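Local structure of ESX secretion system protein EccC (Thermomonospora curvata, 4NH0) at residues P273-P281 / E292-M303; I282-L291 / L515-V523. The protein is a multidomain ATPase of the ESX type VII secretion system, with weak intrinsic activity, that might be the translocase exporting proteins such as EsxA and EsxB. One frame throughout, in Å; residues are numbered along the deposited sequence.

Contact 1 (P273-P281 / E292-M303); sequences PQRNRLRVP and ELDIKESAQGGM
R279 reaches along its own face of the sheet to two carboxylates of the neighbouring strand, E292 and D294. Its CG stands anti to the backbone N (chi1 170°) and the chain bends at chi3, which carries the guanidinium back over the strand pair. R279 NH1 meets E292 OE1 at 2.7 Å, a salt bridge lying almost in the guanidinium plane but striking the carboxylate on its anti side and out of its plane, the two planes being 68° apart. The second bridge, R279 NE to D294 OD2 at 3.4 Å, is weak. R275, itself exposed, lays its NE over the centre of one face of the R279 guanidinium, so this salt-bridged face of the hairpin borders solvent. The evidence for a beta hairpin is the register: strands 279-281 and 292-294 run antiparallel at 159°, V280 and L293 form the hydrogen-bonded pair, and R279 with D294 and P281 with E292 form the flanking non-hydrogen-bonded pairs. L293 N gives a nearly straight bond to V280 O at 2.9 Å, whereas the return bond is weak. Beyond the strands, I295 N donates to L278 O at 3.3 Å. The close-packed part is the face of V280 and L293, and the L278-I295 pair just beyond the strands: L278 CB rests 3.8 Å from I295 CG1, the two side chains crossing at about a right angle, while V280 and L293 turn towards helix 317-329 and L293 and I295 also touch Y475 of strand 473-479. Near the turn N276-R279, the aliphatic part of K296 runs alongside R277 and L278, its CG 3.9 Å from L278 CB. D294 OD1 takes the amide of K296 at 3.3 Å from above the carboxylate plane, closing an Asx turn. Towards solvent, Q274 and R277 merely skirt Q300.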
ATOM      1  N   PRO A 273      51.837  22.590  14.786  1.00 90.90           N
ATOM      2  CA  PRO A 273      52.487  21.935  15.927  1.00 82.94           C
ATOM      3  C   PRO A 273      51.467  21.301  16.866  1.00 87.71           C
ATOM      4  O   PRO A 273      50.298  21.678  16.827  1.00 93.13           O
ATOM      5  CB  PRO A 273      53.226  23.085  16.616  1.00 78.50           C
ATOM      6  CG  PRO A 273      53.458  24.081  15.536  1.00 77.94           C
ATOM      7  CD  PRO A 273      52.253  23.996  14.650  1.00 84.63           C
ATOM      8  N   GLN A 274      51.909  20.359  17.696  1.00 99.77           N
ATOM      9  CA  GLN A 274      51.011  19.628  18.588  1.00 90.28           C
ATOM     10  C   GLN A 274      50.187  20.554  19.477  1.00 86.91           C
ATOM     11  O   GLN A 274      49.030  20.267  19.774  1.00 91.92           O
ATOM     12  CB  GLN A 274      51.802  18.650  19.462  1.00101.28           C
ATOM     13  CG  GLN A 274      52.479  17.522  18.700  1.00126.77           C
ATOM     14  CD  GLN A 274      53.831  17.920  18.140  1.00118.17           C
ATOM     15  OE1 GLN A 274      54.284  19.050  18.322  1.00112.32           O
ATOM     16  NE2 GLN A 274      54.484  16.990  17.453  1.00103.35           N
ATOM     17  N   ARG A 275      50.783  21.665  19.894  1.00 85.70           N
ATOM     18  CA  ARG A 275      50.082  22.620  20.741  1.00 88.77           C
ATOM     19  C   ARG A 275      49.073  23.435  19.939  1.00 88.30           C
ATOM     20  O   ARG A 275      47.949  23.658  20.387  1.00 91.71           O
ATOM     21  CB  ARG A 275      51.069  23.559  21.436  1.00 79.94           C
ATOM     22  CG  ARG A 275      50.423  24.409  22.516  1.00 91.48           C
ATOM     23  CD  ARG A 275      51.312  25.559  22.952  1.00 79.14           C
ATOM     24  NE  ARG A 275      50.658  26.376  23.971  1.00 82.71           N
ATOM     25  CZ  ARG A 275      51.089  27.567  24.367  1.00 91.73           C
ATOM     26  NH1 ARG A 275      52.179  28.095  23.828  1.00 93.22           N
ATOM     27  NH2 ARG A 275      50.427  28.234  25.302  1.00 90.33           N
ATOM     28  N   ASN A 276      49.479  23.873  18.753  1.00 80.67           N
ATOM     29  CA  ASN A 276      48.637  24.726  17.921  1.00 82.53           C
ATOM     30  C   ASN A 276      47.500  23.977  17.234  1.00 88.87           C
ATOM     31  O   ASN A 276      46.672  24.586  16.557  1.00 81.34           O
ATOM     32  CB  ASN A 276      49.487  25.440  16.870  1.00 86.92           C
ATOM     33  CG  ASN A 276      50.199  26.654  17.426  1.00 89.22           C
ATOM     34  OD1 ASN A 276      49.739  27.784  17.265  1.00 98.14           O
ATOM     35  ND2 ASN A 276      51.327  26.428  18.087  1.00 96.83           N
ATOM     36  N   ARG A 277      47.464  22.659  17.398  1.00 86.61           N
ATOM     37  CA  ARG A 277      46.361  21.872  16.865  1.00 71.36           C
ATOM     38  C   ARG A 277      45.091  22.160  17.652  1.00 75.89           C
ATOM     39  O   ARG A 277      45.097  22.129  18.881  1.00 72.99           O
ATOM     40  CB  ARG A 277      46.679  20.378  16.903  1.00 78.36           C
ATOM     41  CG  ARG A 277      47.781  19.952  15.954  1.00 85.46           C
ATOM     42  CD  ARG A 277      47.819  18.442  15.793  1.00 91.11           C
ATOM     43  NE  ARG A 277      48.935  18.015  14.956  1.00116.65           N
ATOM     44  CZ  ARG A 277      50.045  17.457  15.424  1.00118.24           C
ATOM     45  NH1 ARG A 277      50.185  17.252  16.726  1.00101.80           N
ATOM     46  NH2 ARG A 277      51.013  17.099  14.592  1.00131.93           N
ATOM     47  N   LEU A 278      44.012  22.452  16.931  1.00 61.90           N
ATOM     48  CA  LEU A 278      42.717  22.758  17.532  1.00 57.64           C
ATOM     49  C   LEU A 278      42.821  23.895  18.542  1.00 63.28           C
ATOM     50  O   LEU A 278      42.099  23.923  19.537  1.00 51.16           O
ATOM     51  CB  LEU A 278      42.122  21.511  18.190  1.00 63.51           C
ATOM     52  CG  LEU A 278      41.153  20.675  17.349  1.00 49.24           C
ATOM     53  CD1 LEU A 278      41.694  20.427  15.952  1.00 51.33           C
ATOM     54  CD2 LEU A 278      40.857  19.358  18.043  1.00 64.20           C
ATOM     55  N   ARG A 279      43.730  24.827  18.277  1.00 69.16           N
ATOM     56  CA  ARG A 279      43.925  25.990  19.132  1.00 63.62           C
ATOM     57  C   ARG A 279      43.862  27.266  18.306  1.00 63.23           C
ATOM     58  O   ARG A 279      44.746  27.536  17.494  1.00 64.74           O
ATOM     59  CB  ARG A 279      45.261  25.901  19.868  1.00 71.38           C
ATOM     60  CG  ARG A 279      45.653  27.178  20.593  1.00 65.41           C
ATOM     61  CD  ARG A 279      47.018  27.048  21.242  1.00 68.44           C
ATOM     62  NE  ARG A 279      46.948  26.395  22.545  1.00 71.38           N
ATOM     63  CZ  ARG A 279      47.023  27.038  23.705  1.00 67.53           C
ATOM     64  NH1 ARG A 279      47.176  28.355  23.727  1.00 63.76           N
ATOM     65  NH2 ARG A 279      46.950  26.367  24.845  1.00 69.49           N
ATOM     66  N   VAL A 280      42.808  28.045  18.517  1.00 55.16           N
ATOM     67  CA  VAL A 280      42.602  29.276  17.767  1.00 58.72           C
ATOM     68  C   VAL A 280      42.291  30.440  18.700  1.00 64.20           C
ATOM     69  O   VAL A 280      41.725  30.244  19.775  1.00 57.31           O
ATOM     70  CB  VAL A 280      41.459  29.123  16.744  1.00 60.98           C
ATOM     71  CG1 VAL A 280      41.859  28.161  15.640  1.00 61.21           C
ATOM     72  CG2 VAL A 280      40.191  28.653  17.435  1.00 55.34           C
ATOM     73  N   PRO A 281      42.674  31.661  18.298  1.00 65.97           N
ATOM     74  CA  PRO A 281      42.344  32.851  19.086  1.00 63.22           C
ATOM     75  C   PRO A 281      40.876  33.235  18.938  1.00 61.12           C
ATOM     76  O   PRO A 281      40.316  33.106  17.851  1.00 70.36           O
ATOM     77  CB  PRO A 281      43.254  33.925  18.490  1.00 58.12           C
ATOM     78  CG  PRO A 281      43.455  33.492  17.086  1.00 48.63           C
ATOM     79  CD  PRO A 281      43.504  31.992  17.128  1.00 59.82           C
ATOM     80  N   GLU A 292      43.573  32.372  23.438  1.00 75.86           N
ATOM     81  CA  GLU A 292      43.396  31.187  22.612  1.00 65.02           C
ATOM     82  C   GLU A 292      42.536  30.137  23.299  1.00 68.84           C
ATOM     83  O   GLU A 292      42.564  29.994  24.520  1.00 53.88           O
ATOM     84  CB  GLU A 292      44.754  30.585  22.248  1.00 69.81           C
ATOM     85  CG  GLU A 292      45.579  31.440  21.306  1.00 78.77           C
ATOM     86  CD  GLU A 292      46.896  30.790  20.940  1.00 86.92           C
ATOM     87  OE1 GLU A 292      47.554  30.230  21.842  1.00 75.81           O
ATOM     88  OE2 GLU A 292      47.273  30.834  19.750  1.00 77.95           O
ATOM     89  N   LEU A 293      41.771  29.403  22.499  1.00 67.94           N
ATOM     90  CA  LEU A 293      40.961  28.306  23.006  1.00 56.52           C
ATOM     91  C   LEU A 293      41.461  26.982  22.441  1.00 62.08           C
ATOM     92  O   LEU A 293      41.414  26.754  21.235  1.00 66.07           O
ATOM     93  CB  LEU A 293      39.488  28.514  22.657  1.00 49.41           C
ATOM     94  CG  LEU A 293      38.530  27.429  23.148  1.00 55.04           C
ATOM     95  CD1 LEU A 293      38.698  27.208  24.640  1.00 53.53           C
ATOM     96  CD2 LEU A 293      37.094  27.799  22.821  1.00 48.27           C
ATOM     97  N   ASP A 294      41.945  26.116  23.325  1.00 76.87           N
ATOM     98  CA  ASP A 294      42.509  24.833  22.930  1.00 70.86           C
ATOM     99  C   ASP A 294      41.603  23.693  23.383  1.00 75.59           C
ATOM    100  O   ASP A 294      41.581  23.345  24.558  1.00 90.64           O
ATOM    101  CB  ASP A 294      43.910  24.671  23.520  1.00 71.61           C
ATOM    102  CG  ASP A 294      44.572  23.374  23.112  1.00 78.61           C
ATOM    103  OD1 ASP A 294      44.310  22.340  23.762  1.00 89.96           O
ATOM    104  OD2 ASP A 294      45.363  23.390  22.147  1.00 90.49           O
ATOM    105  N   ILE A 295      40.858  23.112  22.449  1.00 64.48           N
ATOM    106  CA  ILE A 295      39.865  22.103  22.799  1.00 67.75           C
ATOM    107  C   ILE A 295      40.421  20.683  22.773  1.00 64.67           C
ATOM    108  O   ILE A 295      39.661  19.716  22.771  1.00 71.78           O
ATOM    109  CB  ILE A 295      38.650  22.169  21.859  1.00 62.95           C
ATOM    110  CG1 ILE A 295      39.084  21.959  20.409  1.00 61.01           C
ATOM    111  CG2 ILE A 295      37.936  23.501  22.010  1.00 59.06           C
ATOM    112  CD1 ILE A 295      37.938  21.962  19.426  1.00 48.67           C
ATOM    113  N   LYS A 296      41.743  20.555  22.755  1.00 53.91           N
ATOM    114  CA  LYS A 296      42.370  19.241  22.834  1.00 53.74           C
ATOM    115  C   LYS A 296      42.217  18.672  24.235  1.00 58.02           C
ATOM    116  O   LYS A 296      41.959  19.411  25.182  1.00 80.28           O
ATOM    117  CB  LYS A 296      43.849  19.313  22.462  1.00 64.71           C
ATOM    118  CG  LYS A 296      44.125  19.731  21.034  1.00 53.74           C
ATOM    119  CD  LYS A 296      45.615  19.688  20.751  1.00 56.65           C
ATOM    120  CE  LYS A 296      46.364  20.647  21.653  1.00 66.62           C
ATOM    121  NZ  LYS A 296      47.833  20.591  21.434  1.00 91.36           N
ATOM    122  N   GLU A 297      42.384  17.360  24.367  1.00 65.84           N
ATOM    123  CA  GLU A 297      42.314  16.717  25.673  1.00 82.91           C
ATOM    124  C   GLU A 297      43.404  17.257  26.590  1.00 92.88           C
ATOM    125  O   GLU A 297      44.431  17.748  26.124  1.00 90.76           O
ATOM    126  CB  GLU A 297      42.438  15.198  25.539  1.00 98.52           C
ATOM    127  CG  GLU A 297      43.696  14.733  24.826  1.00111.69           C
ATOM    128  CD  GLU A 297      43.827  13.223  24.805  1.00109.22           C
ATOM    129  OE1 GLU A 297      43.112  12.552  25.578  1.00105.72           O
ATOM    130  OE2 GLU A 297      44.644  12.706  24.014  1.00 92.34           O
ATOM    131  N   SER A 298      43.170  17.164  27.896  1.00 94.06           N
ATOM    132  CA  SER A 298      44.098  17.698  28.886  1.00 87.94           C
ATOM    133  C   SER A 298      45.462  17.020  28.816  1.00 89.49           C
ATOM    134  O   SER A 298      46.485  17.633  29.117  1.00 88.41           O
ATOM    135  CB  SER A 298      43.516  17.546  30.291  1.00 81.32           C
ATOM    136  OG  SER A 298      43.193  16.194  30.563  1.00 88.06           O
ATOM    137  N   ALA A 299      45.469  15.755  28.411  1.00 87.63           N
ATOM    138  CA  ALA A 299      46.696  14.971  28.365  1.00 80.88           C
ATOM    139  C   ALA A 299      47.603  15.388  27.211  1.00 73.84           C
ATOM    140  O   ALA A 299      48.781  15.033  27.183  1.00 64.83           O
ATOM    141  CB  ALA A 299      46.366  13.491  28.262  1.00 89.55           C
ATOM    142  N   GLN A 300      47.054  16.139  26.264  1.00 79.31           N
ATOM    143  CA  GLN A 300      47.800  16.520  25.070  1.00 92.66           C
ATOM    144  C   GLN A 300      48.085  18.017  25.020  1.00 93.41           C
ATOM    145  O   GLN A 300      49.174  18.437  24.631  1.00111.85           O
ATOM    146  CB  GLN A 300      47.041  16.091  23.814  1.00 77.39           C
ATOM    147  CG  GLN A 300      47.794  16.335  22.519  1.00 80.64           C
ATOM    148  CD  GLN A 300      47.058  15.796  21.312  1.00 87.09           C
ATOM    149  OE1 GLN A 300      45.996  15.185  21.441  1.00 74.89           O
ATOM    150  NE2 GLN A 300      47.618  16.015  20.130  1.00104.89           N
ATOM    151  N   GLY A 301      47.103  18.820  25.412  1.00 83.61           N
ATOM    152  CA  GLY A 301      47.256  20.262  25.402  1.00 78.60           C
ATOM    153  C   GLY A 301      46.709  20.901  26.660  1.00 80.05           C
ATOM    154  O   GLY A 301      47.440  21.124  27.625  1.00 89.82           O
ATOM    155  N   GLY A 302      45.415  21.195  26.651  1.00 71.14           N
ATOM    156  CA  GLY A 302      44.763  21.789  27.800  1.00 83.88           C
ATOM    157  C   GLY A 302      43.294  22.056  27.551  1.00 81.79           C
ATOM    158  O   GLY A 302      42.787  21.799  26.462  1.00 75.25           O
ATOM    159  N   MET A 303      42.613  22.555  28.579  1.00102.10           N
ATOM    160  CA  MET A 303      41.204  22.941  28.498  1.00 98.74           C
ATOM    161  C   MET A 303      40.272  21.807  28.067  1.00 94.24           C
ATOM    162  O   MET A 303      39.131  22.052  27.685  1.00 77.13           O
ATOM    163  CB  MET A 303      41.043  24.141  27.560  1.00 80.24           C
ATOM    164  CG  MET A 303      41.500  25.454  28.178  1.00 84.50           C
ATOM    165  SD  MET A 303      41.414  26.860  27.055  1.00 88.29           S
ATOM    166  CE  MET A 303      43.071  26.853  26.382  1.00 77.62           C
TER

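Contact 2 (I282-L291 / L515-V523); sequences IGLDADGRPL and LVRFKAAYV
F518 presents one ring face to the end of I282, whose CD1 lies 4.2 Å from the ring centroid and 22° off the normal, a CH-pi contact displaced toward the rim. I282 CG1 sits between its backbone N and carbonyl carbon (chi1 63°), and the chain then extends to the ring. L291 comes from the other strand of the hairpin: its CD2 approaches F518 CD2 at 3.5 Å, and its CD1 lies 4.1 Å from V516 CG1. With an alanine here in place of F518, I282 CD1 is likely to lose the ring face it lies over, and L291 CD2 its ring-carbon neighbours, leaving a gap between the two. Backbone bonds fix the pairing: K519 N to L284 O at 2.9 Å, a weak return bond from L284 N to K519 O, and A521 N to I282 O at 2.9 Å. At G283, CA lies 4.2 Å from A520 CA, and a CB there would clash with K519 O. D285 OD1 accepts from G288 N at 2.8 Å, an Asx motif in the hairpin turn. F518 and A520 bond through their backbones to G506 and G504, placing strand 518-520 between strands 279-284 and 505-510, an antiparallel extension of the P-loop NTPase core of FtsK 1.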
ATOM      1  N   ILE A 282      40.264  33.698  20.022  1.00 62.32           N
ATOM      2  CA  ILE A 282      38.868  34.113  19.989  1.00 63.96           C
ATOM      3  C   ILE A 282      38.734  35.602  20.281  1.00 68.86           C
ATOM      4  O   ILE A 282      37.686  36.197  20.039  1.00 70.69           O
ATOM      5  CB  ILE A 282      38.016  33.323  20.998  1.00 55.53           C
ATOM      6  CG1 ILE A 282      38.487  33.600  22.426  1.00 63.70           C
ATOM      7  CG2 ILE A 282      38.072  31.836  20.692  1.00 50.34           C
ATOM      8  CD1 ILE A 282      37.721  32.834  23.481  1.00 63.91           C
ATOM      9  N   GLY A 283      39.803  36.199  20.797  1.00 82.58           N
ATOM     10  CA  GLY A 283      39.800  37.611  21.127  1.00 79.39           C
ATOM     11  C   GLY A 283      41.026  38.034  21.912  1.00 72.38           C
ATOM     12  O   GLY A 283      42.019  37.310  21.967  1.00 67.21           O
ATOM     13  N   LEU A 284      40.951  39.211  22.523  1.00 67.18           N
ATOM     14  CA  LEU A 284      42.069  39.765  23.281  1.00 60.46           C
ATOM     15  C   LEU A 284      41.728  39.872  24.762  1.00 63.49           C
ATOM     16  O   LEU A 284      40.572  40.084  25.119  1.00 71.00           O
ATOM     17  CB  LEU A 284      42.448  41.141  22.734  1.00 51.65           C
ATOM     18  CG  LEU A 284      42.794  41.211  21.248  1.00 53.17           C
ATOM     19  CD1 LEU A 284      42.811  42.652  20.772  1.00 54.73           C
ATOM     20  CD2 LEU A 284      44.132  40.548  20.985  1.00 61.57           C
ATOM     21  N   ASP A 285      42.733  39.730  25.621  1.00 62.23           N
ATOM     22  CA  ASP A 285      42.515  39.889  27.054  1.00 71.86           C
ATOM     23  C   ASP A 285      42.694  41.344  27.471  1.00 71.30           C
ATOM     24  O   ASP A 285      42.668  42.245  26.634  1.00 72.27           O
ATOM     25  CB  ASP A 285      43.452  38.978  27.860  1.00 63.03           C
ATOM     26  CG  ASP A 285      44.925  39.228  27.572  1.00 73.40           C
ATOM     27  OD1 ASP A 285      45.270  40.273  26.984  1.00 79.90           O
ATOM     28  OD2 ASP A 285      45.748  38.369  27.949  1.00 84.18           O
ATOM     29  N   ALA A 286      42.881  41.565  28.768  1.00 74.22           N
ATOM     30  CA  ALA A 286      43.039  42.913  29.299  1.00 78.39           C
ATOM     31  C   ALA A 286      44.361  43.536  28.863  1.00 73.76           C
ATOM     32  O   ALA A 286      44.402  44.694  28.447  1.00 77.62           O
ATOM     33  CB  ALA A 286      42.941  42.894  30.815  1.00 77.98           C
ATOM     34  N   ASP A 287      45.437  42.763  28.958  1.00 65.38           N
ATOM     35  CA  ASP A 287      46.771  43.260  28.637  1.00 74.76           C
ATOM     36  C   ASP A 287      46.923  43.590  27.157  1.00 72.63           C
ATOM     37  O   ASP A 287      47.649  44.512  26.791  1.00 66.21           O
ATOM     38  CB  ASP A 287      47.831  42.238  29.052  1.00 74.36           C
ATOM     39  CG  ASP A 287      47.920  42.067  30.554  1.00 80.78           C
ATOM     40  OD1 ASP A 287      47.212  41.195  31.097  1.00 93.35           O
ATOM     41  OD2 ASP A 287      48.701  42.803  31.192  1.00 96.08           O
ATOM     42  N   GLY A 288      46.236  42.834  26.309  1.00 69.47           N
ATOM     43  CA  GLY A 288      46.336  43.021  24.874  1.00 59.77           C
ATOM     44  C   GLY A 288      46.763  41.746  24.172  1.00 66.30           C
ATOM     45  O   GLY A 288      46.742  41.665  22.945  1.00 60.72           O
ATOM     46  N   ARG A 289      47.157  40.751  24.957  1.00 72.21           N
ATOM     47  CA  ARG A 289      47.517  39.447  24.416  1.00 57.45           C
ATOM     48  C   ARG A 289      46.274  38.709  23.943  1.00 59.58           C
ATOM     49  O   ARG A 289      45.234  38.760  24.595  1.00 68.70           O
ATOM     50  CB  ARG A 289      48.256  38.610  25.463  1.00 63.10           C
ATOM     51  CG  ARG A 289      49.692  39.033  25.706  1.00 65.78           C
ATOM     52  CD  ARG A 289      50.352  38.142  26.744  1.00 53.38           C
ATOM     53  NE  ARG A 289      51.786  38.388  26.847  1.00 65.04           N
ATOM     54  CZ  ARG A 289      52.332  39.310  27.633  1.00 87.87           C
ATOM     55  NH1 ARG A 289      51.561  40.080  28.386  1.00 75.67           N
ATOM     56  NH2 ARG A 289      53.647  39.464  27.663  1.00 76.28           N
ATOM     57  N   PRO A 290      46.378  38.020  22.801  1.00 52.87           N
ATOM     58  CA  PRO A 290      45.247  37.239  22.293  1.00 49.22           C
ATOM     59  C   PRO A 290      44.883  36.099  23.236  1.00 54.91           C
ATOM     60  O   PRO A 290      45.764  35.538  23.883  1.00 71.53           O
ATOM     61  CB  PRO A 290      45.764  36.704  20.954  1.00 50.48           C
ATOM     62  CG  PRO A 290      47.246  36.716  21.088  1.00 44.33           C
ATOM     63  CD  PRO A 290      47.560  37.912  21.932  1.00 55.07           C
ATOM     64  N   LEU A 291      43.600  35.771  23.319  1.00 53.71           N
ATOM     65  CA  LEU A 291      43.163  34.651  24.140  1.00 59.88           C
ATOM     66  C   LEU A 291      42.828  33.456  23.261  1.00 69.86           C
ATOM     67  O   LEU A 291      41.914  33.516  22.440  1.00 76.00           O
ATOM     68  CB  LEU A 291      41.954  35.033  24.994  1.00 63.04           C
ATOM     69  CG  LEU A 291      41.458  33.919  25.918  1.00 60.72           C
ATOM     70  CD1 LEU A 291      42.561  33.486  26.871  1.00 70.12           C
ATOM     71  CD2 LEU A 291      40.230  34.358  26.687  1.00 56.04           C
ATOM     72  N   LEU A 515      40.215  33.250  36.215  1.00 86.92           N
ATOM     73  CA  LEU A 515      39.395  33.744  35.117  1.00 81.90           C
ATOM     74  C   LEU A 515      40.219  34.655  34.226  1.00 79.28           C
ATOM     75  O   LEU A 515      41.165  35.296  34.683  1.00 87.25           O
ATOM     76  CB  LEU A 515      38.168  34.505  35.628  1.00 80.16           C
ATOM     77  CG  LEU A 515      37.026  33.742  36.295  1.00 86.44           C
ATOM     78  CD1 LEU A 515      37.230  33.659  37.801  1.00102.19           C
ATOM     79  CD2 LEU A 515      35.687  34.381  35.961  1.00 84.34           C
ATOM     80  N   VAL A 516      39.862  34.706  32.950  1.00 64.73           N
ATOM     81  CA  VAL A 516      40.501  35.625  32.024  1.00 70.03           C
ATOM     82  C   VAL A 516      39.437  36.380  31.245  1.00 68.66           C
ATOM     83  O   VAL A 516      38.860  35.847  30.298  1.00 75.43           O
ATOM     84  CB  VAL A 516      41.439  34.897  31.041  1.00 60.68           C
ATOM     85  CG1 VAL A 516      42.093  35.894  30.099  1.00 73.89           C
ATOM     86  CG2 VAL A 516      42.495  34.105  31.793  1.00 66.15           C
ATOM     87  N   ARG A 517      39.160  37.613  31.653  1.00 65.23           N
ATOM     88  CA  ARG A 517      38.211  38.435  30.919  1.00 70.24           C
ATOM     89  C   ARG A 517      38.792  38.794  29.565  1.00 70.82           C
ATOM     90  O   ARG A 517      39.953  39.191  29.462  1.00 67.50           O
ATOM     91  CB  ARG A 517      37.847  39.707  31.687  1.00 75.38           C
ATOM     92  CG  ARG A 517      37.040  40.687  30.845  1.00 78.42           C
ATOM     93  CD  ARG A 517      36.353  41.756  31.672  1.00 83.81           C
ATOM     94  NE  ARG A 517      35.676  42.725  30.814  1.00 95.07           N
ATOM     95  CZ  ARG A 517      34.934  43.732  31.260  1.00111.23           C
ATOM     96  NH1 ARG A 517      34.765  43.909  32.562  1.00102.29           N
ATOM     97  NH2 ARG A 517      34.357  44.562  30.402  1.00113.16           N
ATOM     98  N   PHE A 518      37.981  38.646  28.527  1.00 72.45           N
ATOM     99  CA  PHE A 518      38.421  38.938  27.175  1.00 64.66           C
ATOM    100  C   PHE A 518      37.361  39.704  26.411  1.00 64.94           C
ATOM    101  O   PHE A 518      36.306  40.036  26.951  1.00 67.67           O
ATOM    102  CB  PHE A 518      38.756  37.648  26.429  1.00 65.57           C
ATOM    103  CG  PHE A 518      37.562  36.773  26.163  1.00 76.65           C
ATOM    104  CD1 PHE A 518      36.906  36.821  24.944  1.00 72.08           C
ATOM    105  CD2 PHE A 518      37.097  35.901  27.132  1.00 65.07           C
ATOM    106  CE1 PHE A 518      35.810  36.020  24.700  1.00 57.47           C
ATOM    107  CE2 PHE A 518      36.003  35.097  26.893  1.00 58.09           C
ATOM    108  CZ  PHE A 518      35.358  35.156  25.675  1.00 71.72           C
ATOM    109  N   LYS A 519      37.650  39.977  25.147  1.00 59.48           N
ATOM    110  CA  LYS A 519      36.660  40.560  24.263  1.00 72.29           C
ATOM    111  C   LYS A 519      36.745  39.905  22.893  1.00 81.42           C
ATOM    112  O   LYS A 519      37.761  40.007  22.206  1.00 73.51           O
ATOM    113  CB  LYS A 519      36.848  42.068  24.153  1.00 70.21           C
ATOM    114  CG  LYS A 519      35.594  42.744  23.685  1.00 89.99           C
ATOM    115  CD  LYS A 519      35.651  44.242  23.788  1.00115.64           C
ATOM    116  CE  LYS A 519      34.297  44.792  23.420  1.00115.30           C
ATOM    117  NZ  LYS A 519      33.714  43.991  22.311  1.00112.12           N
ATOM    118  N   ALA A 520      35.670  39.229  22.505  1.00 70.62           N
ATOM    119  CA  ALA A 520      35.661  38.425  21.290  1.00 68.52           C
ATOM    120  C   ALA A 520      35.851  39.260  20.029  1.00 68.94           C
ATOM    121  O   ALA A 520      35.419  40.409  19.957  1.00 79.27           O
ATOM    122  CB  ALA A 520      34.366  37.635  21.199  1.00 72.92           C
ATOM    123  N   ALA A 521      36.507  38.666  19.039  1.00 67.92           N
ATOM    124  CA  ALA A 521      36.658  39.289  17.733  1.00 71.86           C
ATOM    125  C   ALA A 521      35.384  39.095  16.927  1.00 81.88           C
ATOM    126  O   ALA A 521      34.524  38.298  17.301  1.00 84.41           O
ATOM    127  CB  ALA A 521      37.852  38.707  16.997  1.00 72.35           C
ATOM    128  N   TYR A 522      35.257  39.820  15.821  1.00 87.33           N
ATOM    129  CA  TYR A 522      34.074  39.698  14.980  1.00 89.15           C
ATOM    130  C   TYR A 522      34.436  39.249  13.570  1.00 85.42           C
ATOM    131  O   TYR A 522      35.578  39.391  13.136  1.00 83.45           O
ATOM    132  CB  TYR A 522      33.305  41.021  14.932  1.00100.33           C
ATOM    133  CG  TYR A 522      34.064  42.174  14.313  1.00119.08           C
ATOM    134  CD1 TYR A 522      33.983  42.434  12.950  1.00115.10           C
ATOM    135  CD2 TYR A 522      34.852  43.011  15.093  1.00130.27           C
ATOM    136  CE1 TYR A 522      34.670  43.487  12.381  1.00111.46           C
ATOM    137  CE2 TYR A 522      35.544  44.068  14.532  1.00137.52           C
ATOM    138  CZ  TYR A 522      35.448  44.302  13.176  1.00124.39           C
ATOM    139  OH  TYR A 522      36.134  45.353  12.613  1.00122.30           O
ATOM    140  N   VAL A 523      33.452  38.701  12.864  1.00 95.64           N
ATOM    141  CA  VAL A 523      33.646  38.231  11.499  1.00 91.65           C
ATOM    142  C   VAL A 523      32.519  38.717  10.594  1.00 91.93           C
ATOM    143  O   VAL A 523      32.545  38.502   9.383  1.00 91.80           O
ATOM    144  CB  VAL A 523      33.717  36.694  11.433  1.00 84.44           C
ATOM    145  CG1 VAL A 523      34.985  36.189  12.097  1.00 72.94           C
ATOM    146  CG2 VAL A 523      32.488  36.079  12.081  1.00 81.87           C
TER

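Contacts 1 and 2 divide one hairpin between them: contact 1 joins its two strands near their open end, and contact 2 joins the turn half to strand 518-520. Their centres are about 17 Å apart, yet they meet directly, with L293 CB 4.1 Å from I282 CG2 and P281 CB 4.2 Å from L291 O. The sheet order 290-294, 279-284, 518-520, 505-510 puts strand 290-294 at the outer edge within this chain. Contact 1 is plain strand packing, away from the nucleotide sites. Contact 2 comes nearer, the side chain of A520 being about 7 Å from that of G316 in the predicted first ATP site, without touching it. Helix 317-329, which begins just after G316, packs against both contacts.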